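Local structure of taurine:2-oxoglutarate aminotransferase (6JIX) at residues A[5-16]-A[27-35]; A[190-201]-A[231-241]. The protein probably catalyses the pyridoxal 5'-phosphate-dependent transfer of an amino group from taurine to 2-oxoglutarate, and is seen with the cofactor and glutamate bound. All coordinates share one frame; numbering follows the deposited sequence.

Interaction 1 of 2, residues A[5-16]-A[27-35]; sequences ELTGEEVASLHS and GGPVKPIKK
Ser16 O is approached from two sources: Gly27 CA lies 3.2 Å from Ser16 O in a CA-H...O contact (152° at the hydrogen), and Arg109 of the second subunit donates a hydrogen bond to the same oxygen. Helix 8-18, opened by a capping box of Thr7 and Glu10, packs along the extended chain that leads into strand 33-37. Ser16 OG also donates to Gly28 O, at a separation too short to be trusted at this resolution. Val30 fills the middle. With its CG1 set between the backbone N and the carbonyl carbon (chi1 57°), that methyl reaches Ala12 CB at 3.8 Å, while CG2 comes over one face of the His15 ring, 4.2 Å from its centroid and 23° off the normal, a CH-pi contact offset toward the rim. His15 NE2 is hydrogen-bonded to Gln21, which lines a pocket holding bound glutamate. Further along, the Pro32 ring lies against Val11 and Ala12: its CB packs on Val11 CG1 at 3.8 Å and its CG on Ala12 CB at 4.0 Å. In the capping box, Glu10 N meets Thr7 OG1 at 3.1 Å and Thr7 N meets Glu10 OE1 at 3.2 Å.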
# COMPACT_ATOMS: atom_id res chain seq x y z
N GLU A 5 6.91 -29.52 1.33
CA GLU A 5 5.56 -28.98 1.24
C GLU A 5 4.81 -29.22 2.55
O GLU A 5 5.01 -30.22 3.24
CB GLU A 5 4.82 -29.62 0.05
CG GLU A 5 3.56 -28.88 -0.39
CD GLU A 5 2.49 -29.84 -0.90
OE1 GLU A 5 1.29 -29.65 -0.57
OE2 GLU A 5 2.85 -30.79 -1.62
N LEU A 6 4.00 -28.23 2.95
CA LEU A 6 3.26 -28.29 4.20
C LEU A 6 1.89 -28.94 4.02
O LEU A 6 1.20 -28.66 3.03
CB LEU A 6 3.06 -26.89 4.78
CG LEU A 6 4.28 -26.09 5.22
CD1 LEU A 6 3.78 -24.78 5.75
CD2 LEU A 6 5.06 -26.85 6.27
N THR A 7 1.50 -29.77 4.99
CA THR A 7 0.16 -30.34 5.04
C THR A 7 -0.87 -29.26 5.37
O THR A 7 -0.55 -28.18 5.87
CB THR A 7 0.06 -31.45 6.08
OG1 THR A 7 0.28 -30.91 7.38
CG2 THR A 7 1.09 -32.54 5.81
N GLY A 8 -2.13 -29.55 5.03
CA GLY A 8 -3.19 -28.64 5.42
C GLY A 8 -3.15 -28.32 6.90
O GLY A 8 -3.20 -27.16 7.30
N GLU A 9 -2.99 -29.36 7.74
CA GLU A 9 -2.99 -29.12 9.18
C GLU A 9 -1.79 -28.28 9.61
O GLU A 9 -1.90 -27.49 10.55
CB GLU A 9 -3.03 -30.45 9.94
N GLU A 10 -0.64 -28.44 8.94
CA GLU A 10 0.52 -27.60 9.24
C GLU A 10 0.29 -26.16 8.79
O GLU A 10 0.73 -25.21 9.45
CB GLU A 10 1.78 -28.16 8.58
CG GLU A 10 2.34 -29.40 9.22
CD GLU A 10 3.63 -29.89 8.55
OE1 GLU A 10 3.64 -30.08 7.31
OE2 GLU A 10 4.63 -30.08 9.27
N VAL A 11 -0.34 -25.97 7.63
CA VAL A 11 -0.54 -24.63 7.09
C VAL A 11 -1.52 -23.85 7.94
O VAL A 11 -1.31 -22.66 8.24
CB VAL A 11 -1.00 -24.71 5.62
CG1 VAL A 11 -1.77 -23.46 5.23
CG2 VAL A 11 0.20 -24.92 4.70
N ALA A 12 -2.62 -24.49 8.36
CA ALA A 12 -3.62 -23.81 9.19
C ALA A 12 -3.11 -23.55 10.60
O ALA A 12 -3.46 -22.53 11.20
CB ALA A 12 -4.90 -24.64 9.24
N SER A 13 -2.29 -24.46 11.13
CA SER A 13 -1.72 -24.29 12.46
C SER A 13 -0.75 -23.12 12.50
O SER A 13 -0.80 -22.29 13.42
CB SER A 13 -1.04 -25.59 12.90
OG SER A 13 0.09 -25.34 13.73
N LEU A 14 0.16 -23.05 11.52
CA LEU A 14 1.11 -21.94 11.46
C LEU A 14 0.40 -20.61 11.29
O LEU A 14 0.81 -19.60 11.87
CB LEU A 14 2.13 -22.18 10.34
CG LEU A 14 3.06 -23.34 10.66
CD1 LEU A 14 4.42 -23.10 10.10
CD2 LEU A 14 3.14 -23.49 12.16
N HIS A 15 -0.65 -20.57 10.47
CA HIS A 15 -1.41 -19.34 10.32
C HIS A 15 -2.04 -18.93 11.65
O HIS A 15 -1.96 -17.76 12.06
CB HIS A 15 -2.49 -19.49 9.24
CG HIS A 15 -3.42 -18.32 9.14
ND1 HIS A 15 -3.36 -17.40 8.12
CD2 HIS A 15 -4.42 -17.91 9.96
CE1 HIS A 15 -4.29 -16.48 8.30
NE2 HIS A 15 -4.95 -16.76 9.41
N SER A 16 -2.69 -19.88 12.34
CA SER A 16 -3.37 -19.57 13.59
C SER A 16 -2.40 -19.07 14.65
O SER A 16 -2.81 -18.33 15.56
CB SER A 16 -4.09 -20.82 14.11
OG SER A 16 -5.43 -20.81 13.67
N GLY A 27 -5.78 -16.03 16.31
CA GLY A 27 -5.65 -17.40 16.75
C GLY A 27 -6.87 -18.29 16.59
O GLY A 27 -6.86 -19.41 17.10
N GLY A 28 -7.91 -17.84 15.88
CA GLY A 28 -9.06 -18.69 15.68
C GLY A 28 -8.73 -19.91 14.83
O GLY A 28 -7.58 -20.12 14.41
N PRO A 29 -9.73 -20.74 14.57
CA PRO A 29 -9.59 -21.76 13.53
C PRO A 29 -9.61 -21.12 12.15
O PRO A 29 -10.15 -20.02 11.96
CB PRO A 29 -10.81 -22.66 13.76
CG PRO A 29 -11.84 -21.74 14.34
CD PRO A 29 -11.10 -20.70 15.13
N VAL A 30 -9.05 -21.82 11.16
CA VAL A 30 -8.92 -21.24 9.82
C VAL A 30 -8.93 -22.34 8.76
O VAL A 30 -8.35 -23.42 8.93
CB VAL A 30 -7.64 -20.39 9.71
CG1 VAL A 30 -6.43 -21.23 10.06
CG2 VAL A 30 -7.52 -19.79 8.33
N LYS A 31 -9.59 -22.05 7.63
CA LYS A 31 -9.62 -22.96 6.49
C LYS A 31 -8.35 -22.77 5.66
O LYS A 31 -8.08 -21.65 5.21
CB LYS A 31 -10.86 -22.70 5.65
CG LYS A 31 -11.36 -23.93 4.88
CD LYS A 31 -12.76 -23.74 4.28
CE LYS A 31 -13.73 -23.09 5.27
NZ LYS A 31 -14.29 -24.03 6.28
N PRO A 32 -7.54 -23.83 5.45
CA PRO A 32 -6.35 -23.69 4.60
C PRO A 32 -6.65 -23.96 3.13
O PRO A 32 -7.29 -24.97 2.80
CB PRO A 32 -5.39 -24.73 5.19
CG PRO A 32 -6.30 -25.82 5.65
CD PRO A 32 -7.62 -25.17 6.05
N ILE A 33 -6.25 -23.05 2.24
CA ILE A 33 -6.54 -23.14 0.82
C ILE A 33 -5.26 -23.53 0.09
O ILE A 33 -4.21 -22.90 0.27
CB ILE A 33 -7.11 -21.82 0.28
CG1 ILE A 33 -8.48 -21.57 0.91
CG2 ILE A 33 -7.27 -21.88 -1.23
CD1 ILE A 33 -9.52 -22.60 0.55
N LYS A 34 -5.37 -24.57 -0.73
CA LYS A 34 -4.24 -25.23 -1.38
C LYS A 34 -4.05 -24.79 -2.83
O LYS A 34 -2.91 -24.75 -3.31
CB LYS A 34 -4.41 -26.75 -1.31
CG LYS A 34 -3.59 -27.59 -2.29
CD LYS A 34 -3.58 -29.05 -1.83
CE LYS A 34 -2.43 -29.84 -2.43
NZ LYS A 34 -2.90 -30.54 -3.67
N LYS A 35 -5.14 -24.45 -3.51
CA LYS A 35 -5.11 -24.20 -4.94
C LYS A 35 -6.35 -23.40 -5.32
O LYS A 35 -7.39 -23.49 -4.66
CB LYS A 35 -5.02 -25.53 -5.72
CG LYS A 35 -5.38 -25.47 -7.20
CD LYS A 35 -4.15 -25.31 -8.09
CE LYS A 35 -4.45 -24.51 -9.36
NZ LYS A 35 -3.25 -24.29 -10.22

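Interaction 2 of 2, residues A[190-201]-A[231-241]; sequences DATVTADYLHRL and PEGYMEGVRAL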
# COMPACT_ATOMS: atom_id res chain seq x y z
N ASP A 190 -37.32 7.60 -7.01
CA ASP A 190 -35.98 8.15 -7.17
C ASP A 190 -35.97 9.67 -7.24
O ASP A 190 -35.08 10.30 -6.66
CB ASP A 190 -35.32 7.57 -8.42
CG ASP A 190 -35.16 6.08 -8.35
OD1 ASP A 190 -35.83 5.46 -7.48
OD2 ASP A 190 -34.38 5.53 -9.15
N ALA A 191 -36.93 10.28 -7.92
CA ALA A 191 -36.84 11.72 -8.14
C ALA A 191 -36.95 12.51 -6.83
O ALA A 191 -36.29 13.55 -6.69
CB ALA A 191 -37.92 12.16 -9.11
N THR A 192 -37.74 12.00 -5.87
CA THR A 192 -37.89 12.64 -4.56
C THR A 192 -36.64 12.45 -3.72
O THR A 192 -36.13 13.39 -3.09
CB THR A 192 -39.09 12.05 -3.82
OG1 THR A 192 -40.26 12.12 -4.63
CG2 THR A 192 -39.32 12.79 -2.54
N VAL A 193 -36.18 11.20 -3.62
CA VAL A 193 -34.98 10.91 -2.85
C VAL A 193 -33.80 11.68 -3.42
O VAL A 193 -33.00 12.27 -2.67
CB VAL A 193 -34.75 9.40 -2.81
CG1 VAL A 193 -33.55 9.10 -1.95
CG2 VAL A 193 -35.97 8.73 -2.23
N THR A 194 -33.67 11.71 -4.74
CA THR A 194 -32.56 12.43 -5.35
C THR A 194 -32.65 13.92 -5.05
O THR A 194 -31.68 14.53 -4.58
CB THR A 194 -32.55 12.17 -6.86
OG1 THR A 194 -31.98 10.88 -7.09
CG2 THR A 194 -31.76 13.22 -7.64
N ALA A 195 -33.84 14.50 -5.21
CA ALA A 195 -33.99 15.92 -4.94
C ALA A 195 -33.65 16.24 -3.49
O ALA A 195 -32.95 17.22 -3.21
CB ALA A 195 -35.42 16.36 -5.28
N ASP A 196 -34.13 15.41 -2.55
CA ASP A 196 -33.88 15.67 -1.14
C ASP A 196 -32.39 15.52 -0.81
O ASP A 196 -31.80 16.38 -0.14
CB ASP A 196 -34.76 14.77 -0.27
CG ASP A 196 -34.32 14.73 1.18
OD1 ASP A 196 -33.66 15.69 1.66
OD2 ASP A 196 -34.64 13.72 1.86
N TYR A 197 -31.76 14.43 -1.26
CA TYR A 197 -30.38 14.21 -0.84
C TYR A 197 -29.41 15.17 -1.53
O TYR A 197 -28.43 15.60 -0.91
CB TYR A 197 -30.00 12.75 -1.05
CG TYR A 197 -30.42 11.93 0.15
CD1 TYR A 197 -31.71 11.42 0.24
CD2 TYR A 197 -29.56 11.74 1.22
CE1 TYR A 197 -32.11 10.70 1.36
CE2 TYR A 197 -29.96 11.03 2.34
CZ TYR A 197 -31.23 10.51 2.39
OH TYR A 197 -31.63 9.79 3.50
N LEU A 198 -29.68 15.57 -2.77
CA LEU A 198 -28.89 16.64 -3.37
C LEU A 198 -29.04 17.94 -2.60
O LEU A 198 -28.07 18.69 -2.43
CB LEU A 198 -29.30 16.83 -4.83
CG LEU A 198 -28.94 15.71 -5.78
CD1 LEU A 198 -29.31 16.10 -7.19
CD2 LEU A 198 -27.44 15.45 -5.67
N HIS A 199 -30.24 18.23 -2.09
CA HIS A 199 -30.41 19.49 -1.36
C HIS A 199 -29.71 19.44 -0.00
O HIS A 199 -29.13 20.44 0.43
CB HIS A 199 -31.89 19.83 -1.18
CG HIS A 199 -32.11 21.07 -0.37
ND1 HIS A 199 -32.47 21.03 0.96
CD2 HIS A 199 -32.00 22.38 -0.69
CE1 HIS A 199 -32.57 22.26 1.43
NE2 HIS A 199 -32.30 23.10 0.44
N ARG A 200 -29.79 18.30 0.69
CA ARG A 200 -29.03 18.10 1.92
C ARG A 200 -27.54 18.32 1.69
O ARG A 200 -26.86 18.93 2.52
CB ARG A 200 -29.24 16.70 2.47
CG ARG A 200 -30.64 16.36 2.90
CD ARG A 200 -30.57 15.07 3.69
NE ARG A 200 -31.84 14.37 3.73
CZ ARG A 200 -32.07 13.29 4.47
NH1 ARG A 200 -31.10 12.78 5.23
NH2 ARG A 200 -33.26 12.72 4.44
N LEU A 201 -27.01 17.79 0.58
CA LEU A 201 -25.58 17.94 0.32
C LEU A 201 -25.23 19.39 -0.02
O LEU A 201 -24.29 19.96 0.53
CB LEU A 201 -25.15 16.98 -0.79
CG LEU A 201 -23.72 17.12 -1.31
CD1 LEU A 201 -22.67 16.92 -0.20
CD2 LEU A 201 -23.50 16.17 -2.48
N PRO A 231 -30.18 6.43 -6.17
CA PRO A 231 -31.38 6.84 -6.90
C PRO A 231 -31.01 7.52 -8.21
O PRO A 231 -29.95 8.15 -8.32
CB PRO A 231 -32.08 7.81 -5.94
CG PRO A 231 -30.99 8.26 -4.98
CD PRO A 231 -30.13 7.05 -4.83
N GLU A 232 -31.88 7.37 -9.20
CA GLU A 232 -31.69 7.98 -10.51
C GLU A 232 -31.35 9.45 -10.36
O GLU A 232 -31.98 10.15 -9.57
CB GLU A 232 -32.97 7.82 -11.34
CG GLU A 232 -32.81 8.18 -12.79
CD GLU A 232 -31.87 7.23 -13.51
OE1 GLU A 232 -31.33 7.62 -14.58
OE2 GLU A 232 -31.66 6.08 -13.01
N GLY A 233 -30.34 9.91 -11.10
CA GLY A 233 -30.02 11.32 -11.14
C GLY A 233 -29.13 11.86 -10.03
O GLY A 233 -28.66 13.00 -10.13
N TYR A 234 -28.91 11.08 -8.96
CA TYR A 234 -28.11 11.54 -7.82
C TYR A 234 -26.65 11.79 -8.19
O TYR A 234 -26.11 12.87 -7.91
CB TYR A 234 -28.20 10.52 -6.69
CG TYR A 234 -27.49 10.88 -5.41
CD1 TYR A 234 -27.92 11.96 -4.62
CD2 TYR A 234 -26.41 10.13 -4.97
CE1 TYR A 234 -27.27 12.26 -3.42
CE2 TYR A 234 -25.76 10.43 -3.78
CZ TYR A 234 -26.19 11.49 -3.02
OH TYR A 234 -25.53 11.77 -1.85
N MET A 235 -25.98 10.82 -8.82
CA MET A 235 -24.58 11.00 -9.17
C MET A 235 -24.40 12.18 -10.12
O MET A 235 -23.40 12.91 -10.03
CB MET A 235 -24.00 9.74 -9.83
CG MET A 235 -23.83 8.55 -8.92
SD MET A 235 -23.13 8.93 -7.32
CE MET A 235 -21.36 8.76 -7.56
N GLU A 236 -25.35 12.39 -11.03
CA GLU A 236 -25.25 13.52 -11.94
C GLU A 236 -25.38 14.83 -11.19
O GLU A 236 -24.68 15.81 -11.51
CB GLU A 236 -26.32 13.43 -13.03
CG GLU A 236 -26.03 12.39 -14.11
CD GLU A 236 -26.47 10.99 -13.73
OE1 GLU A 236 -26.98 10.80 -12.60
OE2 GLU A 236 -26.28 10.08 -14.56
N GLY A 237 -26.23 14.87 -10.17
CA GLY A 237 -26.40 16.08 -9.40
C GLY A 237 -25.19 16.40 -8.55
O GLY A 237 -24.82 17.57 -8.38
N VAL A 238 -24.56 15.37 -7.98
CA VAL A 238 -23.30 15.58 -7.28
C VAL A 238 -22.27 16.20 -8.22
O VAL A 238 -21.60 17.18 -7.87
CB VAL A 238 -22.80 14.26 -6.68
CG1 VAL A 238 -21.42 14.48 -6.01
CG2 VAL A 238 -23.82 13.72 -5.70
N ARG A 239 -22.13 15.64 -9.42
CA ARG A 239 -21.22 16.22 -10.41
C ARG A 239 -21.58 17.68 -10.69
O ARG A 239 -20.69 18.52 -10.92
CB ARG A 239 -21.26 15.41 -11.71
CG ARG A 239 -20.42 15.99 -12.83
CD ARG A 239 -18.95 15.82 -12.56
NE ARG A 239 -18.35 17.00 -11.94
CZ ARG A 239 -17.04 17.15 -11.76
NH1 ARG A 239 -16.20 16.19 -12.16
NH2 ARG A 239 -16.56 18.25 -11.20
N ALA A 240 -22.87 18.00 -10.69
CA ALA A 240 -23.29 19.38 -10.93
C ALA A 240 -22.86 20.29 -9.78
O ALA A 240 -22.35 21.40 -10.02
CB ALA A 240 -24.80 19.43 -11.13
N LEU A 241 -23.06 19.85 -8.53
CA LEU A 241 -22.63 20.67 -7.40
C LEU A 241 -21.13 20.91 -7.44
O LEU A 241 -20.67 22.03 -7.17
CB LEU A 241 -23.03 20.04 -6.07
CG LEU A 241 -24.50 19.75 -5.79
CD1 LEU A 241 -24.62 18.92 -4.53
CD2 LEU A 241 -25.30 21.07 -5.70
O HOH W 1 -26.44 13.52 -0.21
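Asp190 and Thr194, one turn apart on helix 190-208, hold the backbone of Glu232 at both its N and its O. Glu232 N donates to Asp190 OD2 at 3.1 Å in a nearly straight bond (167°) that meets the oxygen from above the carboxylate plane. Thr194 turns OG1 anti to its carbonyl carbon (chi1 -79°), which brings the hydroxyl to Glu232 O at 2.6 Å, above the carbonyl plane. Replacing Asp190 by an alanine removes the carboxylate, and Glu232 N would probably lose its acceptor, the turn's polar hold on this helix then resting on Thr194. Glu232 belongs to the type II turn Pro231-Tyr234 that leads into helix 234-245. Beyond it the axes of 190-201 and 234-241 approach to 9.8 Å, their N-to-C directions 26° apart. Leu198 CD1 rests 3.7 Å from Gly237 CA, where a CB would clash, and Leu198 CD2 lies 3.7 Å from Tyr234 CD1. Leu201 CD2 continues the apolar seam to Leu241 CD1 at 3.6 Å. A water bridges Tyr197 O and Tyr234 OH. Further out, Met218 backs Tyr234 and Val238; helix 234-245 is the crossover between neighbouring parallel strands 213-219 and 248-252, as in fold-type-I aminotransferases. Polar bonds thus fix the turn, while apolar packing, close at Gly237, probably keeps the helices together.

How the interactions relate
Both segments of interaction 1 precede those of interaction 2 along the chain. Their centres are 48 Å apart, their nearest atoms about 34 Å, and they lie on opposite sides of the chain's centre. They share no secondary structure: interaction 1 packs helix 8-18 on the chain leading into strand 33-37, the outermost strand of its sheet within this chain, whereas interaction 2 pairs helices 190-208 and 234-245. Segments 5-16 and 27-35 meet the second subunit and lie near a bound glutamate; segments 190-201 and 231-241 touch no other chain of the assembly and lie away from the cofactor and glutamate sites. Interaction 1 thus belongs to the dimer interface, interaction 2 to the helical layer packed on the seven-stranded sheet within one subunit.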